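Local coordinates for cytochrome c' (Rhodopseudomonas palustris, PDB 1MQV), which carries a high-spin heme c that has no sixth ligand and probably transfers electrons, although its exact function is not known, at residues A[5-9]-A[64-68]; A[55-60]-A[72-78]; A[84-89]-A[108-112]. The protein carries 3 engineered substitutions. One frame throughout, in Å; residues are numbered along the deposited sequence.

Contact 1 of 3, residues A[5-9]-A[64-68]; sequences IAQRK and DTAAL. With HEC (heme c), chain C.
The heme c propionate site of this cytochrome is closed where Arg8 and Lys9 meet Asp64 and Thr65. Arg8 NE donates to O2D of the heme at 2.9 Å along a nearly straight line, 168° at the hydrogen, and NH2 adds a weak second bond to the same oxygen. That same NH2 donates to Thr65 OG1 at 2.9 Å, with both oxygens lying at the edge of the guanidinium and close to its plane. Thr65 OG1 in turn donates to O2D at 2.7 Å, so a threonine suits this spot: its hydroxyl accepts from Arg8 and also from Ala67 N, closing an ST turn, while its own O-H points to the propionate. The other oxygen, O1D, is held by Ala66 N at 2.7 Å.

In the four-helix bundle of cytochromes c', this joins the first helix, 4-27, to the long loop between the second and third. Arg8 leaves the helix with CG between its backbone N and carbonyl carbon (chi1 72°), then runs extended to NE, and Ile5 CG1 lies over the centre of one guanidinium face. In place of Arg8, an uncharged, shorter leucine would probably leave O2D without its positive partner and strip Leu54 O and Ser59 OG of the donor that Arg8 NH1 supplies. Ile5 also crosses Thr65, its CD1 3.8 Å from Thr65 CB, an apolar cover beside the charges. Lys9, bent at its third torsion, reaches past the second propionate and donates from NZ to Asp64 O at 2.6 Å, approaching from above the carbonyl plane.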
loop_
_atom_site.group_PDB
_atom_site.type_symbol
_atom_site.label_atom_id
_atom_site.label_comp_id
_atom_site.label_asym_id
_atom_site.label_seq_id
_atom_site.Cartn_x
_atom_site.Cartn_y
_atom_site.Cartn_z
ATOM N N ILE A 5 8.490 10.298 -9.800
ATOM C CA ILE A 5 9.161 9.662 -8.659
ATOM C C ILE A 5 8.735 10.430 -7.424
ATOM O O ILE A 5 8.472 9.855 -6.384
ATOM C CB ILE A 5 10.727 9.669 -8.809
ATOM C CG1 ILE A 5 11.153 8.515 -9.715
ATOM C CG2 ILE A 5 11.429 9.412 -7.467
ATOM C CD1 ILE A 5 12.581 8.610 -10.182
ATOM N N ALA A 6 8.632 11.746 -7.539
ATOM C CA ALA A 6 8.213 12.501 -6.378
ATOM C C ALA A 6 6.738 12.232 -6.104
ATOM O O ALA A 6 6.319 12.134 -4.942
ATOM C CB ALA A 6 8.454 13.995 -6.603
ATOM N N GLN A 7 5.940 12.084 -7.152
ATOM C CA GLN A 7 4.521 11.849 -6.954
ATOM C C GLN A 7 4.255 10.543 -6.250
ATOM O O GLN A 7 3.466 10.481 -5.298
ATOM C CB GLN A 7 3.778 11.758 -8.273
ATOM C CG GLN A 7 3.422 13.066 -8.917
ATOM C CD GLN A 7 2.845 12.844 -10.296
ATOM O OE1 GLN A 7 3.457 13.205 -11.288
ATOM N NE2 GLN A 7 1.667 12.234 -10.359
ATOM N N ARG A 8 4.894 9.498 -6.742
ATOM C CA ARG A 8 4.647 8.155 -6.183
ATOM C C ARG A 8 5.190 8.023 -4.771
ATOM O O ARG A 8 4.582 7.365 -3.938
ATOM C CB ARG A 8 5.202 7.050 -7.116
ATOM C CG ARG A 8 6.730 6.937 -7.156
ATOM C CD ARG A 8 7.174 6.357 -8.479
ATOM N NE ARG A 8 8.556 5.883 -8.447
ATOM C CZ ARG A 8 9.246 5.533 -9.540
ATOM N NH1 ARG A 8 8.685 5.611 -10.748
ATOM N NH2 ARG A 8 10.491 5.092 -9.432
ATOM N N LYS A 9 6.311 8.675 -4.463
ATOM C CA LYS A 9 6.826 8.577 -3.106
ATOM C C LYS A 9 5.890 9.275 -2.126
ATOM O O LYS A 9 5.768 8.849 -0.962
ATOM C CB LYS A 9 8.237 9.198 -3.030
ATOM C CG LYS A 9 9.396 8.266 -3.473
ATOM C CD LYS A 9 10.697 9.109 -3.425
ATOM C CE LYS A 9 11.903 8.333 -2.989
ATOM N NZ LYS A 9 13.041 9.284 -2.900
ATOM N N ASP A 64 16.619 9.341 -7.535
ATOM C CA ASP A 64 16.221 9.441 -6.132
ATOM C C ASP A 64 15.066 8.500 -5.856
ATOM O O ASP A 64 14.066 8.918 -5.273
ATOM C CB ASP A 64 15.798 10.881 -5.825
ATOM C CG ASP A 64 14.752 11.387 -6.800
ATOM O OD1 ASP A 64 14.398 10.617 -7.724
ATOM O OD2 ASP A 64 14.284 12.541 -6.654
ATOM N N THR A 65 15.193 7.249 -6.278
ATOM C CA THR A 65 14.089 6.304 -6.091
ATOM C C THR A 65 14.581 4.977 -5.568
ATOM O O THR A 65 15.714 4.567 -5.824
ATOM C CB THR A 65 13.382 6.049 -7.434
ATOM O OG1 THR A 65 12.423 4.983 -7.282
ATOM C CG2 THR A 65 14.399 5.584 -8.495
ATOM N N ALA A 66 13.725 4.292 -4.821
ATOM C CA ALA A 66 14.109 2.997 -4.295
ATOM C C ALA A 66 13.465 1.896 -5.128
ATOM O O ALA A 66 13.545 0.739 -4.783
ATOM C CB ALA A 66 13.679 2.873 -2.831
ATOM N N ALA A 67 12.793 2.270 -6.203
ATOM C CA ALA A 67 12.191 1.283 -7.089
ATOM C C ALA A 67 13.299 0.515 -7.797
ATOM O O ALA A 67 14.220 1.111 -8.341
ATOM C CB ALA A 67 11.322 1.974 -8.084
ATOM N N LEU A 68 13.206 -0.811 -7.798
ATOM C CA LEU A 68 14.221 -1.634 -8.441
ATOM C C LEU A 68 13.959 -1.826 -9.934
ATOM O O LEU A 68 12.819 -1.854 -10.384
ATOM C CB LEU A 68 14.315 -3.015 -7.742
ATOM C CG LEU A 68 14.647 -2.975 -6.247
ATOM C CD1 LEU A 68 14.622 -4.401 -5.666
ATOM C CD2 LEU A 68 16.039 -2.322 -6.042
HETATM FE FE HEC C . 5.520 0.373 -0.695
HETATM C CHA HEC C . 7.900 2.719 -1.097
HETATM C CHB HEC C . 4.665 1.776 2.306
HETATM C CHC HEC C . 2.672 -1.455 -0.616
HETATM C CHD HEC C . 6.073 -0.810 -3.980
HETATM N NA HEC C . 6.182 1.969 0.418
HETATM C C1A HEC C . 7.188 2.806 0.042
HETATM C C2A HEC C . 7.371 3.780 1.053
HETATM C C3A HEC C . 6.464 3.525 2.088
HETATM C C4A HEC C . 5.722 2.369 1.635
HETATM C CMA HEC C . 6.195 4.160 3.416
HETATM C CAA HEC C . 8.446 4.859 1.051
HETATM C CBA HEC C . 7.914 6.096 0.363
HETATM C CGA HEC C . 8.881 7.279 0.508
HETATM O O1A HEC C . 8.616 8.132 1.361
HETATM O O2A HEC C . 9.884 7.331 -0.229
HETATM N NB HEC C . 4.045 0.188 0.559
HETATM C C1B HEC C . 3.886 0.735 1.821
HETATM C C2B HEC C . 2.753 0.153 2.574
HETATM C C3B HEC C . 2.200 -0.757 1.760
HETATM C C4B HEC C . 2.981 -0.711 0.490
HETATM C CMB HEC C . 2.385 0.548 4.037
HETATM C CAB HEC C . 1.068 -1.645 2.018
HETATM C CBB HEC C . -0.161 -1.205 2.534
HETATM N NC HEC C . 4.553 -0.792 -2.032
HETATM C C1C HEC C . 3.376 -1.510 -1.823
HETATM C C2C HEC C . 3.069 -2.348 -2.917
HETATM C C3C HEC C . 4.025 -2.219 -3.892
HETATM C C4C HEC C . 4.960 -1.221 -3.288
HETATM C CMC HEC C . 1.932 -3.424 -2.933
HETATM C CAC HEC C . 4.258 -2.881 -5.168
HETATM C CBC HEC C . 3.106 -3.491 -5.850
HETATM N ND HEC C . 6.734 0.811 -2.264
HETATM C C1D HEC C . 6.949 0.196 -3.471
HETATM C C2D HEC C . 8.117 0.762 -4.178
HETATM C C3D HEC C . 8.603 1.737 -3.340
HETATM C C4D HEC C . 7.741 1.794 -2.161
HETATM C CMD HEC C . 8.428 0.431 -5.668
HETATM C CAD HEC C . 9.829 2.701 -3.707
HETATM C CBD HEC C . 9.151 3.964 -4.320
HETATM C CGD HEC C . 10.213 4.886 -4.915
HETATM O O1D HEC C . 11.214 5.069 -4.208
HETATM O O2D HEC C . 10.041 5.383 -6.045
#

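Contact 2 of 3, residues A[55-60]-A[72-78]; sequences FPADSK and FEDKAKF. Engineered in segment 72-78: Phe72 (natural residue Trp). With HEC (heme c), chain C.
Phe55 and Phe78 form a T-shaped pair, the edge of Phe78 directed at the face of Phe55 with centroids 4.8 Å apart and planes at 75°. Phe78 CZ stands over the centre of the Phe55 ring, and CE2 approaches Phe55 CG to 3.6 Å. Phe78 gets there by turning CG anti to its backbone N (chi1 172°), whereas Phe55 CG lies beside its own N, anti to the carbonyl carbon (chi1 -71°). Both are flat and apolar, as befits the heme pocket: Phe55 CE2 also lies 3.6 Å from heme CMD. The pair links the start of the bundle's third helix, 75-95, to the loop that precedes it.

Outside the pair, Phe72, an engineered residue replacing the natural tryptophan, sets its ring edge against the backbone, CE1 3.0 Å from Phe55 O. Ala57 CA makes a CH-pi contact over one face, 3.9 Å from the Phe72 centroid, and Lys60 lays CB and CE of its bent chain obliquely against the ring. Lys75, bent at its second and fourth torsions, brings NZ within a weak 3.4 Å bond of Phe55 O; two waters join the same ammonium to Phe55, one accepting from its N and the other donating to its O.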
loop_
_atom_site.group_PDB
_atom_site.type_symbol
_atom_site.label_atom_id
_atom_site.label_comp_id
_atom_site.label_asym_id
_atom_site.label_seq_id
_atom_site.Cartn_x
_atom_site.Cartn_y
_atom_site.Cartn_z
ATOM N N PHE A 55 4.933 4.416 -12.631
ATOM C CA PHE A 55 6.220 3.749 -12.735
ATOM C C PHE A 55 6.626 3.553 -14.206
ATOM O O PHE A 55 6.678 2.445 -14.712
ATOM C CB PHE A 55 6.205 2.377 -12.006
ATOM C CG PHE A 55 6.165 2.499 -10.496
ATOM C CD1 PHE A 55 4.946 2.728 -9.837
ATOM C CD2 PHE A 55 7.341 2.446 -9.739
ATOM C CE1 PHE A 55 4.903 2.908 -8.459
ATOM C CE2 PHE A 55 7.305 2.624 -8.341
ATOM C CZ PHE A 55 6.074 2.853 -7.708
ATOM N N PRO A 56 6.936 4.648 -14.914
ATOM C CA PRO A 56 7.330 4.525 -16.326
ATOM C C PRO A 56 8.775 4.064 -16.491
ATOM O O PRO A 56 9.630 4.391 -15.681
ATOM C CB PRO A 56 7.124 5.943 -16.865
ATOM C CG PRO A 56 7.552 6.807 -15.668
ATOM C CD PRO A 56 7.017 6.047 -14.431
ATOM N N ALA A 57 9.056 3.298 -17.546
ATOM C CA ALA A 57 10.426 2.844 -17.774
ATOM C C ALA A 57 11.416 4.034 -17.947
ATOM O O ALA A 57 12.593 3.910 -17.616
ATOM C CB ALA A 57 10.469 1.911 -18.997
ATOM N N ASP A 58 10.954 5.183 -18.440
ATOM C CA ASP A 58 11.887 6.311 -18.601
ATOM C C ASP A 58 12.291 6.936 -17.257
ATOM O O ASP A 58 12.997 7.942 -17.205
ATOM C CB ASP A 58 11.343 7.386 -19.569
ATOM C CG ASP A 58 10.001 7.942 -19.161
ATOM O OD1 ASP A 58 9.770 8.126 -17.957
ATOM O OD2 ASP A 58 9.172 8.215 -20.056
ATOM N N SER A 59 11.837 6.339 -16.163
ATOM C CA SER A 59 12.220 6.847 -14.877
ATOM C C SER A 59 13.088 5.804 -14.171
ATOM O O SER A 59 13.413 5.946 -12.973
ATOM C CB SER A 59 10.990 7.159 -14.048
ATOM O OG SER A 59 10.850 6.189 -13.037
ATOM N N LYS A 60 13.495 4.762 -14.893
ATOM C CA LYS A 60 14.322 3.719 -14.262
ATOM C C LYS A 60 15.739 4.222 -13.907
ATOM O O LYS A 60 16.450 3.617 -13.098
ATOM C CB LYS A 60 14.394 2.451 -15.140
ATOM C CG LYS A 60 15.260 2.526 -16.384
ATOM C CD LYS A 60 15.325 1.162 -17.090
ATOM C CE LYS A 60 13.967 0.720 -17.622
ATOM N NZ LYS A 60 14.047 -0.299 -18.727
ATOM N N PHE A 72 10.490 -3.399 -14.313
ATOM C CA PHE A 72 10.227 -3.373 -15.740
ATOM C C PHE A 72 10.387 -4.682 -16.492
ATOM O O PHE A 72 10.059 -4.766 -17.680
ATOM C CB PHE A 72 11.033 -2.230 -16.364
ATOM C CG PHE A 72 10.755 -0.924 -15.689
ATOM C CD1 PHE A 72 9.514 -0.317 -15.839
ATOM C CD2 PHE A 72 11.644 -0.404 -14.755
ATOM C CE1 PHE A 72 9.163 0.764 -15.061
ATOM C CE2 PHE A 72 11.295 0.681 -13.976
ATOM C CZ PHE A 72 10.056 1.264 -14.123
ATOM N N GLU A 73 10.850 -5.703 -15.786
ATOM C CA GLU A 73 11.010 -7.022 -16.374
ATOM C C GLU A 73 9.888 -7.910 -15.925
ATOM O O GLU A 73 9.826 -9.047 -16.342
ATOM C CB GLU A 73 12.305 -7.688 -15.931
ATOM C CG GLU A 73 13.560 -7.180 -16.619
ATOM C CD GLU A 73 14.790 -7.981 -16.220
ATOM O OE1 GLU A 73 14.852 -9.189 -16.547
ATOM O OE2 GLU A 73 15.691 -7.407 -15.566
ATOM N N ASP A 74 9.034 -7.398 -15.047
ATOM C CA ASP A 74 7.905 -8.175 -14.543
ATOM C C ASP A 74 6.791 -7.175 -14.257
ATOM O O ASP A 74 6.143 -7.241 -13.204
ATOM C CB ASP A 74 8.299 -8.863 -13.251
ATOM C CG ASP A 74 7.974 -10.335 -13.270
ATOM O OD1 ASP A 74 6.947 -10.701 -13.892
ATOM O OD2 ASP A 74 8.738 -11.116 -12.664
ATOM N N LYS A 75 6.551 -6.269 -15.209
ATOM C CA LYS A 75 5.584 -5.206 -14.971
ATOM C C LYS A 75 4.166 -5.659 -14.728
ATOM O O LYS A 75 3.498 -5.070 -13.901
ATOM C CB LYS A 75 5.590 -4.161 -16.095
ATOM C CG LYS A 75 4.923 -2.817 -15.685
ATOM C CD LYS A 75 5.767 -2.072 -14.645
ATOM C CE LYS A 75 5.092 -0.769 -14.158
ATOM N NZ LYS A 75 4.370 -0.014 -15.217
ATOM N N ALA A 76 3.710 -6.692 -15.439
ATOM C CA ALA A 76 2.331 -7.168 -15.245
ATOM C C ALA A 76 2.145 -7.641 -13.807
ATOM O O ALA A 76 1.133 -7.341 -13.168
ATOM C CB ALA A 76 2.025 -8.307 -16.203
ATOM N N LYS A 77 3.122 -8.383 -13.301
ATOM C CA LYS A 77 3.074 -8.863 -11.930
ATOM C C LYS A 77 3.084 -7.707 -10.952
ATOM O O LYS A 77 2.317 -7.709 -9.990
ATOM C CB LYS A 77 4.256 -9.803 -11.658
ATOM C CG LYS A 77 4.445 -10.214 -10.186
ATOM C CD LYS A 77 5.711 -11.051 -10.027
ATOM C CE LYS A 77 6.020 -11.346 -8.571
ATOM N NZ LYS A 77 7.368 -11.978 -8.450
ATOM N N PHE A 78 3.951 -6.712 -11.191
ATOM C CA PHE A 78 4.045 -5.555 -10.301
ATOM C C PHE A 78 2.702 -4.822 -10.285
ATOM O O PHE A 78 2.168 -4.576 -9.192
ATOM C CB PHE A 78 5.213 -4.648 -10.782
ATOM C CG PHE A 78 5.314 -3.320 -10.075
ATOM C CD1 PHE A 78 5.993 -3.216 -8.850
ATOM C CD2 PHE A 78 4.834 -2.170 -10.682
ATOM C CE1 PHE A 78 6.196 -1.966 -8.258
ATOM C CE2 PHE A 78 5.039 -0.906 -10.092
ATOM C CZ PHE A 78 5.726 -0.814 -8.879
HETATM FE FE HEC C . 5.520 0.373 -0.695
HETATM C CHA HEC C . 7.900 2.719 -1.097
HETATM C CHB HEC C . 4.665 1.776 2.306
HETATM C CHC HEC C . 2.672 -1.455 -0.616
HETATM C CHD HEC C . 6.073 -0.810 -3.980
HETATM N NA HEC C . 6.182 1.969 0.418
HETATM C C1A HEC C . 7.188 2.806 0.042
HETATM C C2A HEC C . 7.371 3.780 1.053
HETATM C C3A HEC C . 6.464 3.525 2.088
HETATM C C4A HEC C . 5.722 2.369 1.635
HETATM C CMA HEC C . 6.195 4.160 3.416
HETATM C CAA HEC C . 8.446 4.859 1.051
HETATM C CBA HEC C . 7.914 6.096 0.363
HETATM C CGA HEC C . 8.881 7.279 0.508
HETATM O O1A HEC C . 8.616 8.132 1.361
HETATM O O2A HEC C . 9.884 7.331 -0.229
HETATM N NB HEC C . 4.045 0.188 0.559
HETATM C C1B HEC C . 3.886 0.735 1.821
HETATM C C2B HEC C . 2.753 0.153 2.574
HETATM C C3B HEC C . 2.200 -0.757 1.760
HETATM C C4B HEC C . 2.981 -0.711 0.490
HETATM C CMB HEC C . 2.385 0.548 4.037
HETATM C CAB HEC C . 1.068 -1.645 2.018
HETATM C CBB HEC C . -0.161 -1.205 2.534
HETATM N NC HEC C . 4.553 -0.792 -2.032
HETATM C C1C HEC C . 3.376 -1.510 -1.823
HETATM C C2C HEC C . 3.069 -2.348 -2.917
HETATM C C3C HEC C . 4.025 -2.219 -3.892
HETATM C C4C HEC C . 4.960 -1.221 -3.288
HETATM C CMC HEC C . 1.932 -3.424 -2.933
HETATM C CAC HEC C . 4.258 -2.881 -5.168
HETATM C CBC HEC C . 3.106 -3.491 -5.850
HETATM N ND HEC C . 6.734 0.811 -2.264
HETATM C C1D HEC C . 6.949 0.196 -3.471
HETATM C C2D HEC C . 8.117 0.762 -4.178
HETATM C C3D HEC C . 8.603 1.737 -3.340
HETATM C C4D HEC C . 7.741 1.794 -2.161
HETATM C CMD HEC C . 8.428 0.431 -5.668
HETATM C CAD HEC C . 9.829 2.701 -3.707
HETATM C CBD HEC C . 9.151 3.964 -4.320
HETATM C CGD HEC C . 10.213 4.886 -4.915
HETATM O O1D HEC C . 11.214 5.069 -4.208
HETATM O O2D HEC C . 10.041 5.383 -6.045
HETATM O O HOH W 1 3.450 2.704 -14.469
HETATM O O HOH W 2 5.913 0.929 -17.141
#

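Contact 3 of 3, residues A[84-89]-A[108-112]; sequences KLAAAA and GVLGN. With HEC (heme c), chain C.
Lys84, Leu85 and Ala88 face Val109 and Asn112 across the third and fourth helices of the four-helix bundle, which run antiparallel here, their short axes 8.8 Å apart with 159° between directions. The closest pair of CA atoms, Ala88 CA and Val109 CA at 5.3 Å, falls at an alanine, whose small side chain lets the helices come together.

Leu85 and Val109 cross at about a right angle. With CG anti to the backbone N (chi1 173°), Leu85 sends CD1 to 3.9 Å from Val109 CG1, while its other branch, CD2, touches the vinyl-derived carbon CBB of heme c at the same 3.9 Å. One branched residue thus fills the gap between helices and borders the cofactor. Val109 turns CG2 toward the backbone of Ala88, and its CG1 also meets Ala89.

Asn112 lies between these apolar groups and Lys84. Its CB packs on Leu85, and with CG beside the backbone N (chi1 -76°) the amide turns back along its own helix. ND2 passes near Ala88 CB and donates to Val109 O at 3.1 Å, tilted from the carbonyl plane; the backbone N of Asn112 reaches that oxygen from the same face, where the helix is kinked. An asparagine suits the place because its amide offers both a donor and an acceptor. On the acceptor side, the extended Lys84 chain passes obliquely alongside OD1, with CG and CE each 3.3 Å from it. Water 3 completes the connection, accepting from Lys84 NZ and donating to Asn112 OD1 at 2.8 Å.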
loop_
_atom_site.group_PDB
_atom_site.type_symbol
_atom_site.label_atom_id
_atom_site.label_comp_id
_atom_site.label_asym_id
_atom_site.label_seq_id
_atom_site.Cartn_x
_atom_site.Cartn_y
_atom_site.Cartn_z
ATOM N N LYS A 84 -4.056 -6.184 -6.355
ATOM C CA LYS A 84 -4.341 -7.124 -5.258
ATOM C C LYS A 84 -4.506 -6.359 -3.941
ATOM O O LYS A 84 -5.447 -6.568 -3.186
ATOM C CB LYS A 84 -3.216 -8.173 -5.144
ATOM C CG LYS A 84 -3.326 -9.121 -3.957
ATOM C CD LYS A 84 -2.369 -10.300 -4.085
ATOM C CE LYS A 84 -2.463 -11.181 -2.850
ATOM N NZ LYS A 84 -1.386 -12.160 -2.837
ATOM N N LEU A 85 -3.622 -5.407 -3.680
ATOM C CA LEU A 85 -3.753 -4.656 -2.455
ATOM C C LEU A 85 -5.009 -3.808 -2.463
ATOM O O LEU A 85 -5.676 -3.681 -1.448
ATOM C CB LEU A 85 -2.482 -3.786 -2.235
ATOM C CG LEU A 85 -2.554 -2.809 -1.048
ATOM C CD1 LEU A 85 -2.784 -3.524 0.355
ATOM C CD2 LEU A 85 -1.202 -2.041 -1.085
ATOM N N ALA A 86 -5.367 -3.246 -3.626
ATOM C CA ALA A 86 -6.546 -2.421 -3.704
ATOM C C ALA A 86 -7.760 -3.274 -3.404
ATOM O O ALA A 86 -8.625 -2.882 -2.628
ATOM C CB ALA A 86 -6.662 -1.774 -5.119
ATOM N N ALA A 87 -7.804 -4.460 -3.987
ATOM C CA ALA A 87 -8.939 -5.352 -3.733
ATOM C C ALA A 87 -8.964 -5.881 -2.284
ATOM O O ALA A 87 -10.036 -6.102 -1.730
ATOM C CB ALA A 87 -8.899 -6.499 -4.704
ATOM N N ALA A 88 -7.804 -6.094 -1.676
ATOM C CA ALA A 88 -7.761 -6.551 -0.281
ATOM C C ALA A 88 -8.279 -5.458 0.658
ATOM O O ALA A 88 -9.083 -5.726 1.571
ATOM C CB ALA A 88 -6.307 -6.965 0.098
ATOM N N ALA A 89 -7.839 -4.208 0.447
ATOM C CA ALA A 89 -8.285 -3.159 1.312
ATOM C C ALA A 89 -9.750 -2.898 1.116
ATOM O O ALA A 89 -10.465 -2.583 2.080
ATOM C CB ALA A 89 -7.459 -1.823 1.081
ATOM N N GLY A 108 -4.242 -10.070 5.832
ATOM C CA GLY A 108 -4.387 -10.240 4.393
ATOM C C GLY A 108 -4.092 -8.960 3.615
ATOM O O GLY A 108 -3.602 -8.974 2.475
ATOM N N VAL A 109 -4.389 -7.838 4.243
ATOM C CA VAL A 109 -4.147 -6.558 3.624
ATOM C C VAL A 109 -2.666 -6.206 3.667
ATOM O O VAL A 109 -2.007 -6.005 2.613
ATOM C CB VAL A 109 -4.940 -5.451 4.357
ATOM C CG1 VAL A 109 -4.729 -4.113 3.667
ATOM C CG2 VAL A 109 -6.448 -5.818 4.404
ATOM N N LEU A 110 -2.153 -6.117 4.893
ATOM C CA LEU A 110 -0.773 -5.728 5.124
ATOM C C LEU A 110 0.291 -6.648 4.560
ATOM O O LEU A 110 1.427 -6.218 4.341
ATOM C CB LEU A 110 -0.533 -5.497 6.627
ATOM C CG LEU A 110 -1.445 -4.499 7.377
ATOM C CD1 LEU A 110 -0.905 -4.289 8.777
ATOM C CD2 LEU A 110 -1.488 -3.154 6.619
ATOM N N GLY A 111 -0.026 -7.920 4.337
ATOM C CA GLY A 111 1.001 -8.804 3.795
ATOM C C GLY A 111 1.441 -8.423 2.374
ATOM O O GLY A 111 2.545 -8.775 1.933
ATOM N N ASN A 112 0.581 -7.689 1.675
ATOM C CA ASN A 112 0.850 -7.261 0.322
ATOM C C ASN A 112 1.997 -6.255 0.323
ATOM O O ASN A 112 2.728 -6.186 -0.666
ATOM C CB ASN A 112 -0.412 -6.622 -0.264
ATOM C CG ASN A 112 -1.430 -7.643 -0.639
ATOM O OD1 ASN A 112 -1.174 -8.468 -1.536
ATOM N ND2 ASN A 112 -2.584 -7.638 0.052
HETATM FE FE HEC C . 5.520 0.373 -0.695
HETATM C CHA HEC C . 7.900 2.719 -1.097
HETATM C CHB HEC C . 4.665 1.776 2.306
HETATM C CHC HEC C . 2.672 -1.455 -0.616
HETATM C CHD HEC C . 6.073 -0.810 -3.980
HETATM N NA HEC C . 6.182 1.969 0.418
HETATM C C1A HEC C . 7.188 2.806 0.042
HETATM C C2A HEC C . 7.371 3.780 1.053
HETATM C C3A HEC C . 6.464 3.525 2.088
HETATM C C4A HEC C . 5.722 2.369 1.635
HETATM C CMA HEC C . 6.195 4.160 3.416
HETATM C CAA HEC C . 8.446 4.859 1.051
HETATM C CBA HEC C . 7.914 6.096 0.363
HETATM C CGA HEC C . 8.881 7.279 0.508
HETATM O O1A HEC C . 8.616 8.132 1.361
HETATM O O2A HEC C . 9.884 7.331 -0.229
HETATM N NB HEC C . 4.045 0.188 0.559
HETATM C C1B HEC C . 3.886 0.735 1.821
HETATM C C2B HEC C . 2.753 0.153 2.574
HETATM C C3B HEC C . 2.200 -0.757 1.760
HETATM C C4B HEC C . 2.981 -0.711 0.490
HETATM C CMB HEC C . 2.385 0.548 4.037
HETATM C CAB HEC C . 1.068 -1.645 2.018
HETATM C CBB HEC C . -0.161 -1.205 2.534
HETATM N NC HEC C . 4.553 -0.792 -2.032
HETATM C C1C HEC C . 3.376 -1.510 -1.823
HETATM C C2C HEC C . 3.069 -2.348 -2.917
HETATM C C3C HEC C . 4.025 -2.219 -3.892
HETATM C C4C HEC C . 4.960 -1.221 -3.288
HETATM C CMC HEC C . 1.932 -3.424 -2.933
HETATM C CAC HEC C . 4.258 -2.881 -5.168
HETATM C CBC HEC C . 3.106 -3.491 -5.850
HETATM N ND HEC C . 6.734 0.811 -2.264
HETATM C C1D HEC C . 6.949 0.196 -3.471
HETATM C C2D HEC C . 8.117 0.762 -4.178
HETATM C C3D HEC C . 8.603 1.737 -3.340
HETATM C C4D HEC C . 7.741 1.794 -2.161
HETATM C CMD HEC C . 8.428 0.431 -5.668
HETATM C CAD HEC C . 9.829 2.701 -3.707
HETATM C CBD HEC C . 9.151 3.964 -4.320
HETATM C CGD HEC C . 10.213 4.886 -4.915
HETATM O O1D HEC C . 11.214 5.069 -4.208
HETATM O O2D HEC C . 10.041 5.383 -6.045
HETATM O O HOH W 3 0.873 -10.341 -1.906
#

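From the N terminus, helix 4-27 opens contact 1, which closes on residues 64-68 and encloses helix 34-50 within a 54-residue span. Contact 2 starts inside that span, at 55-60, and closes beyond it at 72-78, so the two cross along the chain; they also touch in space, where Arg8 NE lies 3.5 Å from Phe55 CE2. Contact 3 follows in series, closing the turn between helices 75-95 and 99-120. It shares helix 75-95 with contact 2, though their nearest atoms are about 7 Å apart. All three touch the heme: contact 1 from helix 4-27 and the loop before helix 75-95, contact 2 from that loop and the start of helix 75-95, contact 3 from helices 75-95 and 99-120.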